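Local atomic coordinates of adenylosuccinate lyase (Francisella tularensis subsp. tularensis SCHU S4, PDB entry 4EEI), a protein that probably catalyses the beta-elimination of fumarate from adenylosuccinate to give AMP, and the matching cleavage of SAICAR to AICAR, in purine biosynthesis. Residues L125-E130 against Q152-A157; K132-M137 against I340-V345; A145-F150 against K416-E421; S353-H358 against D405-D410. All coordinates share one frame; numbering follows the deposited sequence.

Contact 1: L125-E130 against Q152-A157; sequences LTKAEE and QKFLGA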
# COMPACT_ATOMS: atom_id res chain seq x y z
N LEU B 125 -14.47 13.29 -24.29
CA LEU B 125 -15.35 12.95 -25.42
C LEU B 125 -15.23 13.98 -26.54
O LEU B 125 -15.26 13.65 -27.74
CB LEU B 125 -16.81 12.81 -24.96
CG LEU B 125 -17.82 12.36 -26.01
CD1 LEU B 125 -17.35 11.09 -26.69
CD2 LEU B 125 -19.20 12.15 -25.41
N THR B 126 -15.10 15.25 -26.16
CA THR B 126 -14.89 16.30 -27.13
C THR B 126 -13.62 16.03 -27.92
O THR B 126 -13.60 16.15 -29.14
CB THR B 126 -14.82 17.68 -26.47
OG1 THR B 126 -16.13 18.04 -26.00
CG2 THR B 126 -14.35 18.73 -27.47
N LYS B 127 -12.56 15.65 -27.21
CA LYS B 127 -11.31 15.30 -27.89
C LYS B 127 -11.46 14.05 -28.76
O LYS B 127 -10.93 13.99 -29.87
CB LYS B 127 -10.21 15.10 -26.86
CG LYS B 127 -8.86 15.63 -27.32
CD LYS B 127 -8.84 17.16 -27.44
CE LYS B 127 -7.46 17.64 -27.87
NZ LYS B 127 -7.24 19.10 -27.65
N ALA B 128 -12.18 13.05 -28.26
CA ALA B 128 -12.45 11.83 -29.03
C ALA B 128 -13.23 12.10 -30.32
O ALA B 128 -12.91 11.54 -31.37
CB ALA B 128 -13.16 10.79 -28.17
N GLU B 129 -14.26 12.94 -30.25
CA GLU B 129 -15.04 13.23 -31.46
C GLU B 129 -14.20 14.01 -32.46
O GLU B 129 -14.29 13.80 -33.67
CB GLU B 129 -16.31 14.02 -31.12
CG GLU B 129 -17.30 13.28 -30.19
CD GLU B 129 -18.15 12.23 -30.91
OE1 GLU B 129 -17.96 12.04 -32.13
OE2 GLU B 129 -19.01 11.60 -30.27
N GLU B 130 -13.36 14.90 -31.95
CA GLU B 130 -12.54 15.77 -32.79
C GLU B 130 -11.48 14.96 -33.55
O GLU B 130 -11.12 15.31 -34.67
CB GLU B 130 -11.90 16.82 -31.87
CG GLU B 130 -10.78 17.66 -32.44
CD GLU B 130 -10.24 18.63 -31.39
OE1 GLU B 130 -9.00 18.68 -31.20
OE2 GLU B 130 -11.05 19.33 -30.74
N GLN B 152 -10.14 6.83 -30.45
CA GLN B 152 -10.47 5.74 -29.55
C GLN B 152 -9.58 5.77 -28.30
O GLN B 152 -9.95 5.24 -27.25
CB GLN B 152 -10.35 4.41 -30.29
CG GLN B 152 -10.87 3.23 -29.51
CD GLN B 152 -11.14 2.04 -30.39
OE1 GLN B 152 -11.76 2.16 -31.45
NE2 GLN B 152 -10.67 0.86 -29.96
N LYS B 153 -8.41 6.42 -28.40
CA LYS B 153 -7.56 6.57 -27.21
C LYS B 153 -8.29 7.42 -26.18
O LYS B 153 -8.38 7.07 -25.01
CB LYS B 153 -6.21 7.21 -27.57
CG LYS B 153 -5.31 6.33 -28.44
CD LYS B 153 -4.07 7.12 -28.88
CE LYS B 153 -3.06 6.24 -29.62
NZ LYS B 153 -2.54 5.13 -28.76
N PHE B 154 -8.82 8.55 -26.63
CA PHE B 154 -9.55 9.43 -25.73
C PHE B 154 -10.87 8.81 -25.31
O PHE B 154 -11.32 9.03 -24.20
CB PHE B 154 -9.79 10.78 -26.39
CG PHE B 154 -8.54 11.55 -26.66
CD1 PHE B 154 -7.80 12.08 -25.62
CD2 PHE B 154 -8.11 11.75 -27.97
CE1 PHE B 154 -6.63 12.79 -25.87
CE2 PHE B 154 -6.95 12.46 -28.22
CZ PHE B 154 -6.21 12.98 -27.17
N LEU B 155 -11.51 8.07 -26.20
CA LEU B 155 -12.80 7.48 -25.86
C LEU B 155 -12.62 6.40 -24.80
O LEU B 155 -13.48 6.20 -23.95
CB LEU B 155 -13.49 6.90 -27.11
CG LEU B 155 -14.93 6.43 -26.88
CD1 LEU B 155 -15.88 7.62 -26.65
CD2 LEU B 155 -15.42 5.57 -28.05
N GLY B 156 -11.48 5.70 -24.85
CA GLY B 156 -11.18 4.69 -23.86
C GLY B 156 -11.00 5.27 -22.46
O GLY B 156 -11.35 4.63 -21.45
N ALA B 157 -10.43 6.46 -22.40
CA ALA B 157 -10.31 7.15 -21.13
C ALA B 157 -11.70 7.65 -20.72
O ALA B 157 -12.07 7.56 -19.55
CB ALA B 157 -9.35 8.30 -21.25

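Contact 2: K132-M137 against I340-V345; sequences KEIITM and IIEDRV. With EDO (1,2-ethanediol), chain Z; EDO (1,2-ethanediol), chain X; EDO (1,2-ethanediol), chain R.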
# COMPACT_ATOMS: atom_id res chain seq x y z
N LYS B 132 -11.70 11.42 -33.97
CA LYS B 132 -12.26 10.12 -34.34
C LYS B 132 -11.82 9.68 -35.75
O LYS B 132 -11.62 8.49 -36.02
CB LYS B 132 -13.79 10.18 -34.24
CG LYS B 132 -14.56 8.98 -34.79
CD LYS B 132 -16.05 9.09 -34.42
CE LYS B 132 -16.91 7.95 -34.97
NZ LYS B 132 -17.16 8.11 -36.43
N GLU B 133 -11.66 10.67 -36.63
CA GLU B 133 -11.33 10.47 -38.05
C GLU B 133 -9.86 10.18 -38.33
O GLU B 133 -9.50 9.75 -39.42
CB GLU B 133 -11.70 11.73 -38.83
CG GLU B 133 -10.95 12.98 -38.33
CD GLU B 133 -11.16 14.20 -39.22
OE1 GLU B 133 -10.48 14.31 -40.26
OE2 GLU B 133 -12.00 15.05 -38.87
N ILE B 134 -9.00 10.45 -37.35
CA ILE B 134 -7.57 10.36 -37.57
C ILE B 134 -7.11 8.92 -37.42
O ILE B 134 -7.48 8.25 -36.46
CB ILE B 134 -6.82 11.26 -36.57
CG1 ILE B 134 -7.27 12.72 -36.74
CG2 ILE B 134 -5.32 11.13 -36.74
CD1 ILE B 134 -6.63 13.68 -35.75
N ILE B 135 -6.30 8.44 -38.36
CA ILE B 135 -5.79 7.08 -38.25
C ILE B 135 -4.38 7.09 -37.64
O ILE B 135 -3.53 7.89 -38.02
CB ILE B 135 -5.84 6.33 -39.61
CG1 ILE B 135 -5.49 4.85 -39.44
CG2 ILE B 135 -4.94 6.98 -40.64
CD1 ILE B 135 -5.99 3.99 -40.60
N THR B 136 -4.17 6.21 -36.65
CA THR B 136 -2.89 6.15 -35.94
C THR B 136 -2.44 4.70 -35.83
O THR B 136 -3.23 3.79 -36.07
CB THR B 136 -3.01 6.75 -34.53
OG1 THR B 136 -1.72 6.85 -33.92
CG2 THR B 136 -3.92 5.88 -33.66
N MET B 137 -1.17 4.48 -35.50
CA MET B 137 -0.69 3.13 -35.24
C MET B 137 -1.00 2.71 -33.81
O MET B 137 -0.55 3.35 -32.85
CB MET B 137 0.82 3.01 -35.48
CG MET B 137 1.24 3.06 -36.94
SD MET B 137 0.36 1.83 -37.92
CE MET B 137 0.77 0.34 -37.00
N ILE B 340 1.84 14.13 -38.51
CA ILE B 340 2.82 13.22 -37.91
C ILE B 340 2.18 11.87 -37.61
O ILE B 340 2.76 10.81 -37.89
CB ILE B 340 3.43 13.80 -36.63
CG1 ILE B 340 4.41 14.93 -36.97
CG2 ILE B 340 4.15 12.71 -35.81
CD1 ILE B 340 4.79 15.78 -35.79
N ILE B 341 0.98 11.91 -37.04
CA ILE B 341 0.26 10.70 -36.66
C ILE B 341 -0.03 9.83 -37.87
O ILE B 341 0.24 8.63 -37.86
CB ILE B 341 -1.07 11.07 -35.99
CG1 ILE B 341 -0.81 11.69 -34.61
CG2 ILE B 341 -1.95 9.86 -35.84
CD1 ILE B 341 -2.01 12.38 -34.03
N GLU B 342 -0.58 10.43 -38.92
CA GLU B 342 -1.01 9.66 -40.08
C GLU B 342 0.15 9.27 -41.00
O GLU B 342 0.09 8.24 -41.68
CB GLU B 342 -2.11 10.43 -40.83
CG GLU B 342 -3.33 10.71 -39.94
CD GLU B 342 -4.56 11.18 -40.72
OE1 GLU B 342 -4.44 12.09 -41.57
OE2 GLU B 342 -5.65 10.63 -40.46
N ASP B 343 1.20 10.07 -41.02
CA ASP B 343 2.38 9.73 -41.81
C ASP B 343 3.07 8.48 -41.24
O ASP B 343 3.67 7.70 -41.99
CB ASP B 343 3.37 10.90 -41.86
CG ASP B 343 2.98 11.95 -42.88
OD1 ASP B 343 2.10 11.68 -43.73
OD2 ASP B 343 3.56 13.06 -42.83
N ARG B 344 2.97 8.29 -39.94
CA ARG B 344 3.54 7.12 -39.29
C ARG B 344 2.80 5.85 -39.73
O ARG B 344 3.41 4.80 -39.93
CB ARG B 344 3.53 7.30 -37.77
CG ARG B 344 4.02 6.10 -36.97
CD ARG B 344 4.34 6.49 -35.53
NE ARG B 344 5.63 7.18 -35.43
CZ ARG B 344 5.82 8.37 -34.88
NH1 ARG B 344 4.80 9.03 -34.35
NH2 ARG B 344 7.03 8.90 -34.84
N VAL B 345 1.48 5.96 -39.91
CA VAL B 345 0.70 4.87 -40.49
C VAL B 345 1.16 4.59 -41.91
O VAL B 345 1.32 3.44 -42.31
CB VAL B 345 -0.81 5.18 -40.47
CG1 VAL B 345 -1.59 4.09 -41.18
CG2 VAL B 345 -1.30 5.31 -39.03
C1 EDO Z . 7.57 6.62 -37.95
O1 EDO Z . 8.63 7.52 -38.32
C2 EDO Z . 8.02 5.66 -36.85
O2 EDO Z . 8.33 6.40 -35.66
C1 EDO X . -15.41 9.68 -38.81
O1 EDO X . -14.54 10.77 -38.52
C2 EDO X . -14.61 8.39 -38.82
O2 EDO X . -15.53 7.30 -38.68
C1 EDO R . 0.54 18.45 -37.65
O1 EDO R . 1.37 17.36 -38.08
C2 EDO R . -0.78 18.47 -38.42
O2 EDO R . -1.82 19.01 -37.58
O HOH W 1 -8.04 10.18 -41.72
O HOH W 2 0.64 7.12 -35.49

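Contact 3: A145-F150 against K416-E421; sequences AEPMSF and KTYLKE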
# COMPACT_ATOMS: atom_id res chain seq x y z
N ALA B 145 1.43 -2.37 -34.10
CA ALA B 145 0.57 -3.52 -34.34
C ALA B 145 -0.29 -3.29 -35.57
O ALA B 145 0.07 -3.69 -36.68
CB ALA B 145 -0.31 -3.78 -33.12
N GLU B 146 -1.43 -2.63 -35.37
CA GLU B 146 -2.34 -2.31 -36.46
C GLU B 146 -2.86 -0.89 -36.30
O GLU B 146 -2.93 -0.37 -35.19
CB GLU B 146 -3.51 -3.29 -36.49
CG GLU B 146 -3.14 -4.71 -36.88
CD GLU B 146 -4.35 -5.62 -36.97
OE1 GLU B 146 -5.46 -5.18 -36.61
OE2 GLU B 146 -4.19 -6.78 -37.41
N PRO B 147 -3.23 -0.26 -37.41
CA PRO B 147 -3.85 1.06 -37.37
C PRO B 147 -5.17 1.03 -36.60
O PRO B 147 -5.80 -0.02 -36.50
CB PRO B 147 -4.11 1.38 -38.84
CG PRO B 147 -3.15 0.52 -39.59
CD PRO B 147 -3.04 -0.74 -38.79
N MET B 148 -5.57 2.18 -36.06
CA MET B 148 -6.80 2.29 -35.30
C MET B 148 -7.21 3.75 -35.33
O MET B 148 -6.46 4.58 -35.84
CB MET B 148 -6.56 1.88 -33.85
CG MET B 148 -5.57 2.82 -33.15
SD MET B 148 -5.16 2.30 -31.48
CE MET B 148 -6.75 2.53 -30.65
N SER B 149 -8.36 4.07 -34.76
CA SER B 149 -8.77 5.47 -34.65
C SER B 149 -8.03 6.14 -33.48
O SER B 149 -8.02 5.60 -32.38
CB SER B 149 -10.27 5.57 -34.43
OG SER B 149 -10.59 6.85 -33.91
N PHE B 150 -7.43 7.29 -33.72
CA PHE B 150 -6.73 8.01 -32.65
C PHE B 150 -7.73 8.41 -31.58
O PHE B 150 -7.43 8.39 -30.38
CB PHE B 150 -6.03 9.25 -33.23
CG PHE B 150 -5.06 9.92 -32.28
CD1 PHE B 150 -5.44 11.01 -31.52
CD2 PHE B 150 -3.75 9.46 -32.18
CE1 PHE B 150 -4.53 11.64 -30.67
CE2 PHE B 150 -2.84 10.07 -31.32
CZ PHE B 150 -3.23 11.17 -30.57
N LYS B 416 -10.44 2.58 -44.46
CA LYS B 416 -11.72 1.89 -44.56
C LYS B 416 -11.74 0.61 -43.76
O LYS B 416 -12.77 0.22 -43.20
CB LYS B 416 -12.01 1.53 -46.01
CG LYS B 416 -13.17 2.26 -46.62
CD LYS B 416 -12.81 3.71 -46.86
CE LYS B 416 -13.90 4.42 -47.65
NZ LYS B 416 -13.32 5.20 -48.78
N THR B 417 -10.60 -0.06 -43.73
CA THR B 417 -10.50 -1.38 -43.13
C THR B 417 -10.40 -1.29 -41.61
O THR B 417 -11.16 -1.94 -40.89
CB THR B 417 -9.29 -2.15 -43.69
OG1 THR B 417 -9.45 -2.30 -45.11
CG2 THR B 417 -9.18 -3.53 -43.06
N TYR B 418 -9.47 -0.48 -41.14
CA TYR B 418 -9.12 -0.50 -39.73
C TYR B 418 -9.97 0.44 -38.87
O TYR B 418 -9.84 0.45 -37.65
CB TYR B 418 -7.63 -0.21 -39.57
CG TYR B 418 -6.78 -1.32 -40.12
CD1 TYR B 418 -6.53 -2.45 -39.37
CD2 TYR B 418 -6.24 -1.24 -41.40
CE1 TYR B 418 -5.75 -3.48 -39.86
CE2 TYR B 418 -5.46 -2.27 -41.90
CZ TYR B 418 -5.22 -3.38 -41.13
OH TYR B 418 -4.45 -4.41 -41.61
N LEU B 419 -10.82 1.22 -39.52
CA LEU B 419 -11.76 2.08 -38.81
C LEU B 419 -13.20 1.72 -39.15
O LEU B 419 -14.12 2.50 -38.92
CB LEU B 419 -11.48 3.56 -39.13
CG LEU B 419 -10.49 4.29 -38.23
CD1 LEU B 419 -9.07 3.75 -38.35
CD2 LEU B 419 -10.50 5.78 -38.53
N LYS B 420 -13.38 0.52 -39.70
CA LYS B 420 -14.69 0.02 -40.15
C LYS B 420 -15.79 0.11 -39.09
O LYS B 420 -16.92 0.47 -39.39
CB LYS B 420 -14.55 -1.43 -40.62
CG LYS B 420 -15.83 -2.08 -41.13
CD LYS B 420 -15.65 -3.60 -41.33
CE LYS B 420 -15.58 -4.35 -39.99
NZ LYS B 420 -14.64 -5.52 -39.98
N GLU B 421 -15.45 -0.21 -37.84
CA GLU B 421 -16.46 -0.29 -36.79
C GLU B 421 -16.44 0.89 -35.82
O GLU B 421 -17.10 0.85 -34.77
CB GLU B 421 -16.31 -1.59 -36.00
CG GLU B 421 -16.48 -2.86 -36.83
CD GLU B 421 -17.94 -3.21 -37.07
OE1 GLU B 421 -18.82 -2.43 -36.67
OE2 GLU B 421 -18.20 -4.26 -37.66
O HOH W 3 -3.83 -6.59 -40.18
O HOH W 4 -10.15 1.82 -34.62

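Contact 4: S353-H358 against D405-D410; sequences SSFYLH and DIPEMD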
# COMPACT_ATOMS: atom_id res chain seq x y z
N SER B 353 0.25 -7.99 -43.93
CA SER B 353 0.40 -9.43 -44.16
C SER B 353 -0.68 -10.22 -43.45
O SER B 353 -1.26 -11.15 -44.03
CB SER B 353 1.79 -9.90 -43.72
OG SER B 353 2.78 -9.34 -44.56
N SER B 354 -0.96 -9.86 -42.20
CA SER B 354 -2.03 -10.52 -41.46
C SER B 354 -3.37 -10.30 -42.16
O SER B 354 -4.21 -11.20 -42.20
CB SER B 354 -2.10 -10.02 -40.02
OG SER B 354 -3.19 -10.64 -39.34
N PHE B 355 -3.57 -9.11 -42.71
CA PHE B 355 -4.81 -8.82 -43.43
C PHE B 355 -4.96 -9.77 -44.61
O PHE B 355 -5.97 -10.47 -44.73
CB PHE B 355 -4.85 -7.37 -43.89
CG PHE B 355 -5.99 -7.08 -44.84
CD1 PHE B 355 -7.28 -6.91 -44.35
CD2 PHE B 355 -5.77 -7.02 -46.21
CE1 PHE B 355 -8.33 -6.66 -45.22
CE2 PHE B 355 -6.82 -6.77 -47.07
CZ PHE B 355 -8.10 -6.59 -46.58
N TYR B 356 -3.95 -9.79 -45.47
CA TYR B 356 -3.94 -10.66 -46.65
C TYR B 356 -3.97 -12.14 -46.30
O TYR B 356 -4.57 -12.93 -47.02
CB TYR B 356 -2.72 -10.37 -47.52
CG TYR B 356 -2.78 -9.02 -48.18
CD1 TYR B 356 -3.87 -8.66 -48.97
CD2 TYR B 356 -1.77 -8.09 -48.01
CE1 TYR B 356 -3.94 -7.43 -49.57
CE2 TYR B 356 -1.83 -6.85 -48.60
CZ TYR B 356 -2.91 -6.53 -49.39
OH TYR B 356 -2.97 -5.29 -49.98
N LEU B 357 -3.32 -12.52 -45.20
CA LEU B 357 -3.34 -13.92 -44.78
C LEU B 357 -4.78 -14.33 -44.47
O LEU B 357 -5.26 -15.34 -44.98
CB LEU B 357 -2.45 -14.15 -43.57
CG LEU B 357 -2.43 -15.60 -43.06
CD1 LEU B 357 -2.19 -16.57 -44.20
CD2 LEU B 357 -1.38 -15.79 -41.98
N HIS B 358 -5.44 -13.53 -43.65
CA HIS B 358 -6.84 -13.75 -43.31
C HIS B 358 -7.73 -13.72 -44.55
O HIS B 358 -8.65 -14.52 -44.69
CB HIS B 358 -7.33 -12.71 -42.31
CG HIS B 358 -6.92 -12.99 -40.90
ND1 HIS B 358 -5.71 -12.58 -40.38
CD2 HIS B 358 -7.57 -13.62 -39.89
CE1 HIS B 358 -5.63 -12.95 -39.12
NE2 HIS B 358 -6.75 -13.58 -38.79
N ASP B 405 -11.98 -10.70 -55.56
CA ASP B 405 -12.02 -9.24 -55.56
C ASP B 405 -11.31 -8.72 -54.31
O ASP B 405 -11.95 -8.42 -53.30
CB ASP B 405 -13.46 -8.72 -55.63
CG ASP B 405 -13.52 -7.23 -55.87
OD1 ASP B 405 -12.51 -6.66 -56.33
OD2 ASP B 405 -14.58 -6.62 -55.60
N ILE B 406 -9.99 -8.62 -54.39
CA ILE B 406 -9.17 -8.14 -53.28
C ILE B 406 -9.22 -6.62 -53.20
O ILE B 406 -8.82 -5.93 -54.13
CB ILE B 406 -7.71 -8.60 -53.42
CG1 ILE B 406 -7.64 -10.12 -53.58
CG2 ILE B 406 -6.88 -8.15 -52.23
CD1 ILE B 406 -6.23 -10.70 -53.53
N PRO B 407 -9.71 -6.08 -52.07
CA PRO B 407 -9.82 -4.61 -52.00
C PRO B 407 -8.44 -3.96 -51.98
O PRO B 407 -7.49 -4.53 -51.43
CB PRO B 407 -10.53 -4.39 -50.67
CG PRO B 407 -10.10 -5.54 -49.82
CD PRO B 407 -9.97 -6.72 -50.77
N GLU B 408 -8.34 -2.78 -52.59
CA GLU B 408 -7.08 -2.06 -52.66
C GLU B 408 -6.69 -1.55 -51.28
O GLU B 408 -7.48 -0.88 -50.61
CB GLU B 408 -7.20 -0.88 -53.63
CG GLU B 408 -5.92 -0.09 -53.81
CD GLU B 408 -4.82 -0.91 -54.46
OE1 GLU B 408 -3.63 -0.63 -54.20
OE2 GLU B 408 -5.14 -1.84 -55.23
N MET B 409 -5.48 -1.88 -50.85
CA MET B 409 -5.01 -1.47 -49.54
C MET B 409 -4.11 -0.24 -49.60
O MET B 409 -3.02 -0.23 -49.03
CB MET B 409 -4.29 -2.62 -48.84
CG MET B 409 -5.24 -3.66 -48.24
SD MET B 409 -6.67 -2.92 -47.44
CE MET B 409 -6.18 -3.02 -45.72
N ASP B 410 -4.58 0.80 -50.28
CA ASP B 410 -3.89 2.08 -50.26
C ASP B 410 -4.29 2.78 -48.97
O ASP B 410 -4.96 2.19 -48.13
CB ASP B 410 -4.27 2.93 -51.48
CG ASP B 410 -5.77 3.08 -51.64
OD1 ASP B 410 -6.52 2.49 -50.84
OD2 ASP B 410 -6.19 3.80 -52.57

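Contact 1: L125-E130 against Q152-A157
CG of Phe154 stands anti to its own carbonyl carbon (chi1 -65°), which sets CG, and the ring it carries, on the side of helix 125-130, where Lys127 covers one face. The lysine chain bends at chi2 (67°), so that CD leaves the ring while CG remains above it. Lys127 CG sits 3.7 Å from the centroid of the Phe154 ring and only 9° off its normal, a CH-pi contact made by an aliphatic methylene and not by the charged end. That end runs on to NZ, which is hydrogen-bonded to the backbone oxygens of Ile331 and Leu334. Beside this pair the two backbones come close at an alanine. Ala128 CB lies 3.8 Å from Phe154 CB and 3.7 Å from the backbone N of Leu155, and the small methyl is consistent with helix axes only 7.7 Å apart. On the far side of Ala128 the two leucines lie side by side and point the same way, with Leu125 CD1 3.8 Å from Leu155 CD1. Helix 422-429 covers this end through Phe426, which touches Leu155, and Leu155 also packs on Val209 of the second subunit. The contact is therefore an apolar seam, buried over most of its length, between helices running nearly antiparallel. Such pairing is characteristic of the long-helix bundle at the core of the fumarase/aspartase superfamily, to which this lyase belongs.

Contact 2: K132-M137 against I340-V345
Ile134 and Glu342 cross at about a right angle, as do Ile135 and Glu342, where helix 338-346 packs against the first strand of a beta-hairpin (135-140 with 143-149). Glu342 lies across the start of that strand and accepts Ile135 N on the anti lone pair of OE2, in a nearly straight bond (3.1 Å, 165°). Water 1 donates both to Glu342 OE2 and to Glu133 O, while Arg338 forms a salt bridge with Glu342 OE1, so both carboxylate oxygens are engaged. Ile341 also meets Ile134 at about a right angle, through CG2 atoms 3.7 Å apart. That methyl, anti to the backbone N of Ile341, continues to Thr136, reaching CB at 3.5 Å. Farther along the strand, Val345 CG2 lies 3.5 Å from Thr136 C and 4.0 Å from Met137 CG, the valine and methionine side chains meeting at a slant. Water 2 bridges the backbones, accepting from Met137 N and donating to Ile341 O. Ile135 O, buried and without a polar partner in the model, has hydrocarbon neighbours: it is 3.3 Å from Ile341 CG2.

Contact 3: A145-F150 against K416-E421
The Tyr418 ring is sandwiched between Pro147 and Thr417. Pro147 CD sits over its centre, 3.8 Å from the centroid and 7° off the normal, a CH-pi contact, and Thr417 CG2 lies on the opposite face, offset toward the rim. At the edge comes Glu146, whose OE1 is 3.7 Å from Tyr418 CE1; the carboxylate and ring planes are 70° apart. The proline ring spreads over more than one carbon, for CB and CG also lie near the inner part of the aromatic ring, and Pro147 O is 3.6 Å from Tyr418 CB. CG of Tyr418 is anti to the carbonyl carbon (chi1 -67°), which puts CG on the side facing the strand. Water 3, at the ring edge, joins the two polar tips: it accepts from Tyr418 OH at 2.7 Å and donates to Glu146 OE2 at 2.8 Å. The other oxygen, Glu146 OE1, is held by Asn186 ND2 of the second subunit, so the carboxylate is gripped on both oxygens.

Where the chain leaves the helix, Leu419 takes over the packing. Its CD1 lies 3.5 Å from Met148 C, and its CG faces Ser149 CB at 4.0 Å. Water 4 accepts from Ser149 N and donates weakly to Tyr418 O. Thus the end of helix 411-418 rests on strand 143-149, the second strand of the hairpin, with Leu419 also touching Ile135 of strand 135-140 and Tyr418 touching Phe355 of helix 352-363.

Contact 4: S353-H358 against D405-D410
Met409 reaches tip to tip toward Phe355 and makes a Met-aromatic contact between a loop and helix 352-363 of the mainly helical C-terminal region. Its methyl lies over the centre of the ring, Met409 CE being 3.9 Å from the Phe355 centroid and 6° off the normal. The sulfur stands obliquely, with Met409 SD 4.3 Å from the same centroid, and Met409 CG comes to 3.7 Å from Phe355 CE2. Pro407 meets the ring differently, CG lying in its plane at the edge, 3.9 Å from Phe355 CZ. The Tyr356 side chain slides past Met409 in the opposite direction, bringing Tyr356 OH to 3.2 Å from Met409 CB. Ile406 crosses Tyr356 at about a right angle and puts CG2 at the ring edge, near CE1.

Torsions and neighbours set these groups in place. Phe355 CG is anti to the backbone N (chi1 170°), placing CG on the loop side, while Met409 bends at chi3 (-101°), which brings CE over the Phe355 ring. The two aromatic residues also touch each other: Phe355 CD2 lies over a face of Tyr356, toward the rim, and Phe388 stacks on Tyr356 as well. From helix 411-418, Thr417 and Tyr418 pack on both Phe355 and Met409. Helix 388-400 holds the polar end of the tyrosine, for Tyr356 OH and Ser389 OG are hydrogen-bonded, and Ser389 OG is hydrogen-bonded to Pro407 O too.

How the contacts relate
Contact 1 lies nearest the chain centre, contacts 2 and 3 lie side by side farther out, and contact 4 is farthest. Contacts 1, 2 and 3 interleave along the chain: helix 94-131 leads into strand 135-140, and strand 143-149 into helix 151-173, so the hairpin of contacts 2 and 3 links the two helices of contact 1. Contacts 2 and 3 are closest, centres 10 Å apart, joined by Thr136 and Met148 across the hairpin. Contact 4 is nested inside the loop closed by contact 3 and touches it through Thr417 and Tyr418, while its centre is 28 Å from that of contact 1. Contacts 1, 3 and 4 all reach the second subunit, tying this packing to the tetramer.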